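Local coordinates for antifreeze protein type II (Clupea harengus, PDB 2PY2) that probably binds to ice crystals and restrains their growth in a calcium-dependent manner, using a C-type lectin fold, at residues Ala37-Ile42 against His121-Ala126; Ser62-Thr67 against Ile102-Gly107. All blocks are in the same frame, centred on the assembly; numbering follows the deposited sequence.

Contact 1: residues Ala37-Ile42 against His121-Ala126; sequences ANLASI and HSSICA
Asn38 and Ala126 face each other as an antiparallel hydrogen-bonded pair, and the backbone does most of the joining between Ala37-Ile42 and His121-Ala126, whose touching parts run 113° apart end to end. Asn38 N gives its hydrogen to Ala126 O at 3.1 Å, and Ala126 N returns a bond of 2.9 Å to Asn38 O. Leu39 and Cys125 follow as a non-hydrogen-bonded pair, and two residues on from Asn38, Ala40 N reaches Ile124 O at 2.8 Å. Two CA-H...O contacts, from Leu39 CA to Ile124 O and from Cys125 CA to Asn38 O, fill in between.

Water adds a polar clasp at the end of the ladder: one molecule accepts from Asn38 ND2 and donates to Ala126 O. The other end of this amide, OD1, is taken by Gln29 of helix 25-33.

Apolar contacts are small and close. Ala40 CB touches Ala126 CB at 3.7 Å and, roughly at right angles to that, Ile124 CG2 at 3.8 Å. Leu39 CG lies anti to its carbonyl carbon (chi1 -80°), and CD2 bends back to Ser123 CB at 3.6 Å. Cys125 points away from this pairing to its disulfide with Cys32, tying the strand to helix 25-33, an arrangement characteristic of the C-type lectin fold.

Contact 2: residues Ser62-Thr67 against Ile102-Gly107; sequences SWIGGT and IQMNVG
The antiparallel pairing of strands 62-64 and 102-104 belongs to the central sheet of the C-type lectin fold; three backbone bonds join the strands and a fourth comes from Gly66. Ser62 and Met104 form a hydrogen-bonded pair: Met104 N meets Ser62 O at 2.7 Å, and Ser62 N meets Met104 O at 3.0 Å. Ile64 N then bonds to Ile102 O at 3.1 Å. Past the corner at Gly65, Gly66 O accepts from Ile102 N at 2.9 Å, so both backbone polar atoms of Ile102 are engaged, on two sides of the bend.

The two isoleucines pack against each other at an oblique angle beside this ladder. Ile64 CG1 stands between its backbone N and carbonyl carbon (chi1 50°), a rotation that brings CG1 and CD1 over Ile102; CD1 presses on Ile102 CG2 at 3.5 Å, tighter than usual for carbons. The other branch, CG2, touches Met104 SD at 3.7 Å, and these two side chains cross at about a right angle. Ile102 reaches the other way as well, its CG1 lying against Gly66 O.

On the face holding Trp63 and Gln103, the indole turns its edge to the backbone, with CE3 3.4 Å from Ile102 O near the ring plane. Gln103 CB lies obliquely to the same ring.

Trp63 also meets Trp25 and His121 edge-to-face. Trp112 of strand 111-115 touches Ile64 and Met104, Met104 reaches Val51 and Lys52 of helix 45-52, and strand 121-128 runs parallel to 62-64 along its other edge.

In the fold
Comparing the two contacts illustrates how one sheet can serve different parts of a fold. Both are buried, their centres about 9 Å apart, and they share the sheet in which strands 121-128 and 62-64 are parallel neighbours. Probable hydrogen bonds stitch them together, from Trp63 N to Ser122 O and from Gly65 N to Ala40 O. Contact 1 is the smaller, a short edge pairing with alanine methyls, a bridging water and a disulfide to the first helix. Contact 2 is built instead from larger isoleucine, methionine and tryptophan side chains; it lies toward the calcium-bearing half, with the Gln103 side chain about 8 Å from the ion.

Contact 1: residues Ala37-Ile42 against His121-Ala126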
loop_
_atom_site.group_PDB
_atom_site.type_symbol
_atom_site.label_atom_id
_atom_site.label_comp_id
_atom_site.label_asym_id
_atom_site.label_seq_id
_atom_site.Cartn_x
_atom_site.Cartn_y
_atom_site.Cartn_z
ATOM N N ALA A 37 8.654 10.252 -0.659
ATOM C CA ALA A 37 8.198 8.871 -0.818
ATOM C C ALA A 37 6.861 8.763 -1.557
ATOM O O ALA A 37 6.282 9.763 -1.978
ATOM C CB ALA A 37 8.080 8.210 0.562
ATOM N N ASN A 38 6.397 7.527 -1.721
ATOM C CA ASN A 38 5.118 7.225 -2.371
ATOM C C ASN A 38 4.481 6.130 -1.544
ATOM O O ASN A 38 5.194 5.409 -0.844
ATOM C CB ASN A 38 5.336 6.650 -3.772
ATOM C CG ASN A 38 5.663 7.704 -4.798
ATOM O OD1 ASN A 38 4.825 8.532 -5.128
ATOM N ND2 ASN A 38 6.890 7.679 -5.307
ATOM N N LEU A 39 3.158 5.997 -1.595
ATOM C CA LEU A 39 2.539 4.880 -0.899
ATOM C C LEU A 39 3.257 3.691 -1.520
ATOM O O LEU A 39 3.502 3.668 -2.723
ATOM C CB LEU A 39 1.038 4.829 -1.165
ATOM C CG LEU A 39 0.271 5.831 -0.303
ATOM C CD1 LEU A 39 -1.196 5.879 -0.717
ATOM C CD2 LEU A 39 0.408 5.424 1.181
ATOM N N ALA A 40 3.589 2.696 -0.705
ATOM C CA ALA A 40 4.373 1.559 -1.177
ATOM C C ALA A 40 3.798 0.646 -2.236
ATOM O O ALA A 40 2.597 0.436 -2.306
ATOM C CB ALA A 40 4.805 0.714 0.020
ATOM N N SER A 41 4.682 0.135 -3.089
ATOM C CA SER A 41 4.289 -0.845 -4.096
ATOM C C SER A 41 4.882 -2.136 -3.512
ATOM O O SER A 41 5.868 -2.081 -2.759
ATOM C CB SER A 41 4.905 -0.533 -5.469
ATOM O OG SER A 41 6.326 -0.508 -5.435
ATOM N N ILE A 42 4.272 -3.273 -3.825
ATOM C CA ILE A 42 4.725 -4.573 -3.322
ATOM C C ILE A 42 4.907 -5.488 -4.535
ATOM O O ILE A 42 4.019 -5.587 -5.384
ATOM C CB ILE A 42 3.691 -5.147 -2.321
ATOM C CG1 ILE A 42 3.607 -4.210 -1.103
ATOM C CG2 ILE A 42 4.113 -6.548 -1.867
ATOM C CD1 ILE A 42 2.662 -4.667 -0.003
ATOM N N HIS A 121 -7.436 5.101 6.710
ATOM C CA HIS A 121 -6.601 3.979 7.132
ATOM C C HIS A 121 -5.156 4.398 7.345
ATOM O O HIS A 121 -4.726 5.470 6.904
ATOM C CB HIS A 121 -6.628 2.854 6.095
ATOM C CG HIS A 121 -7.934 2.131 6.024
ATOM N ND1 HIS A 121 -8.439 1.408 7.082
ATOM C CD2 HIS A 121 -8.830 2.004 5.019
ATOM C CE1 HIS A 121 -9.591 0.864 6.731
ATOM N NE2 HIS A 121 -9.853 1.213 5.485
ATOM N N SER A 122 -4.415 3.549 8.051
ATOM C CA SER A 122 -3.003 3.775 8.279
ATOM C C SER A 122 -2.403 3.504 6.907
ATOM O O SER A 122 -3.126 3.119 5.991
ATOM C CB SER A 122 -2.470 2.763 9.288
ATOM O OG SER A 122 -3.165 2.894 10.510
ATOM N N SER A 123 -1.099 3.683 6.747
ATOM C CA SER A 123 -0.522 3.447 5.435
ATOM C C SER A 123 0.944 3.058 5.455
ATOM O O SER A 123 1.626 3.179 6.476
ATOM C CB SER A 123 -0.720 4.687 4.554
ATOM O OG SER A 123 -0.122 5.832 5.141
ATOM N N ILE A 124 1.418 2.574 4.313
ATOM C CA ILE A 124 2.807 2.167 4.169
ATOM C C ILE A 124 3.453 3.058 3.125
ATOM O O ILE A 124 2.952 3.142 2.001
ATOM C CB ILE A 124 2.936 0.723 3.640
ATOM C CG1 ILE A 124 1.983 -0.218 4.389
ATOM C CG2 ILE A 124 4.394 0.276 3.738
ATOM C CD1 ILE A 124 2.214 -0.292 5.872
ATOM N N CYS A 125 4.554 3.716 3.482
ATOM C CA CYS A 125 5.269 4.567 2.533
ATOM C C CYS A 125 6.591 3.891 2.178
ATOM O O CYS A 125 7.156 3.141 2.980
ATOM C CB CYS A 125 5.593 5.954 3.116
ATOM S SG CYS A 125 4.222 7.092 3.544
ATOM N N ALA A 126 7.084 4.150 0.975
ATOM C CA ALA A 126 8.354 3.573 0.553
ATOM C C ALA A 126 9.078 4.518 -0.390
ATOM O O ALA A 126 8.457 5.348 -1.049
ATOM C CB ALA A 126 8.127 2.226 -0.127
HETATM O O HOH W 1 8.661 5.796 -3.906
#

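Contact 2: residues Ser62-Thr67 against Ile102-Gly107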
loop_
_atom_site.group_PDB
_atom_site.type_symbol
_atom_site.label_atom_id
_atom_site.label_comp_id
_atom_site.label_asym_id
_atom_site.label_seq_id
_atom_site.Cartn_x
_atom_site.Cartn_y
_atom_site.Cartn_z
ATOM N N SER A 62 -3.998 -1.345 5.999
ATOM C CA SER A 62 -3.259 -0.168 5.559
ATOM C C SER A 62 -3.345 0.115 4.055
ATOM O O SER A 62 -3.458 -0.798 3.246
ATOM C CB SER A 62 -1.781 -0.345 5.919
ATOM O OG SER A 62 -1.592 -0.569 7.310
ATOM N N TRP A 63 -3.291 1.394 3.699
ATOM C CA TRP A 63 -3.297 1.800 2.296
ATOM C C TRP A 63 -1.923 1.524 1.688
ATOM O O TRP A 63 -0.899 1.715 2.351
ATOM C CB TRP A 63 -3.509 3.313 2.174
ATOM C CG TRP A 63 -4.883 3.797 2.380
ATOM C CD1 TRP A 63 -5.283 4.793 3.222
ATOM C CD2 TRP A 63 -6.046 3.374 1.675
ATOM N NE1 TRP A 63 -6.627 5.014 3.085
ATOM C CE2 TRP A 63 -7.122 4.160 2.137
ATOM C CE3 TRP A 63 -6.285 2.407 0.691
ATOM C CZ2 TRP A 63 -8.421 4.012 1.647
ATOM C CZ3 TRP A 63 -7.579 2.259 0.204
ATOM C CH2 TRP A 63 -8.627 3.060 0.684
ATOM N N ILE A 64 -1.907 1.071 0.438
ATOM C CA ILE A 64 -0.670 0.915 -0.297
ATOM C C ILE A 64 -0.892 1.714 -1.590
ATOM O O ILE A 64 -2.013 2.139 -1.869
ATOM C CB ILE A 64 -0.255 -0.564 -0.551
ATOM C CG1 ILE A 64 -1.392 -1.386 -1.134
ATOM C CG2 ILE A 64 0.267 -1.158 0.756
ATOM C CD1 ILE A 64 -0.943 -2.818 -1.464
ATOM N N GLY A 65 0.160 1.920 -2.368
ATOM C CA GLY A 65 0.048 2.782 -3.536
ATOM C C GLY A 65 -0.511 2.331 -4.862
ATOM O O GLY A 65 -0.089 2.854 -5.896
ATOM N N GLY A 66 -1.462 1.406 -4.852
ATOM C CA GLY A 66 -2.011 0.932 -6.110
ATOM C C GLY A 66 -3.468 1.282 -6.308
ATOM O O GLY A 66 -4.230 1.346 -5.348
ATOM N N THR A 67 -3.854 1.541 -7.556
ATOM C CA THR A 67 -5.242 1.860 -7.866
ATOM C C THR A 67 -5.541 1.592 -9.337
ATOM O O THR A 67 -4.625 1.511 -10.152
ATOM C CB THR A 67 -5.596 3.361 -7.596
ATOM O OG1 THR A 67 -5.387 4.122 -8.790
ATOM C CG2 THR A 67 -4.734 3.956 -6.481
ATOM N N ILE A 102 -6.054 0.307 -3.420
ATOM C CA ILE A 102 -5.687 -0.954 -2.755
ATOM C C ILE A 102 -5.381 -0.822 -1.273
ATOM O O ILE A 102 -4.532 -0.032 -0.871
ATOM C CB ILE A 102 -4.458 -1.631 -3.408
ATOM C CG1 ILE A 102 -4.732 -1.919 -4.885
ATOM C CG2 ILE A 102 -4.161 -2.965 -2.702
ATOM C CD1 ILE A 102 -3.552 -2.570 -5.607
ATOM N N GLN A 103 -6.072 -1.629 -0.476
ATOM C CA GLN A 103 -5.887 -1.674 0.967
ATOM C C GLN A 103 -5.331 -3.064 1.273
ATOM O O GLN A 103 -5.851 -4.058 0.761
ATOM C CB GLN A 103 -7.231 -1.518 1.686
ATOM C CG GLN A 103 -7.090 -1.466 3.191
ATOM C CD GLN A 103 -8.423 -1.507 3.928
ATOM O OE1 GLN A 103 -8.445 -1.514 5.150
ATOM N NE2 GLN A 103 -9.534 -1.540 3.186
ATOM N N MET A 104 -4.284 -3.138 2.090
ATOM C CA MET A 104 -3.717 -4.441 2.460
ATOM C C MET A 104 -4.092 -4.791 3.915
ATOM O O MET A 104 -4.689 -3.974 4.624
ATOM C CB MET A 104 -2.189 -4.442 2.297
ATOM C CG MET A 104 -1.420 -3.654 3.352
ATOM S SD MET A 104 0.373 -3.916 3.209
ATOM C CE MET A 104 0.543 -5.516 4.090
ATOM N N ASN A 105 -3.745 -6.005 4.357
ATOM C CA ASN A 105 -4.069 -6.455 5.720
ATOM C C ASN A 105 -5.571 -6.427 5.997
ATOM O O ASN A 105 -5.991 -6.137 7.113
ATOM C CB ASN A 105 -3.378 -5.575 6.768
ATOM C CG ASN A 105 -1.975 -6.042 7.102
ATOM O OD1 ASN A 105 -1.206 -5.322 7.756
ATOM N ND2 ASN A 105 -1.631 -7.251 6.670
ATOM N N VAL A 106 -6.371 -6.730 4.986
ATOM C CA VAL A 106 -7.821 -6.695 5.118
ATOM C C VAL A 106 -8.411 -8.038 5.506
ATOM O O VAL A 106 -8.018 -9.074 4.965
ATOM C CB VAL A 106 -8.472 -6.241 3.790
ATOM C CG1 VAL A 106 -9.986 -6.103 3.946
ATOM C CG2 VAL A 106 -7.843 -4.926 3.343
ATOM N N GLY A 107 -9.352 -8.007 6.449
ATOM C CA GLY A 107 -10.026 -9.222 6.882
ATOM C C GLY A 107 -9.190 -10.227 7.648
ATOM O O GLY A 107 -8.048 -9.956 8.012
#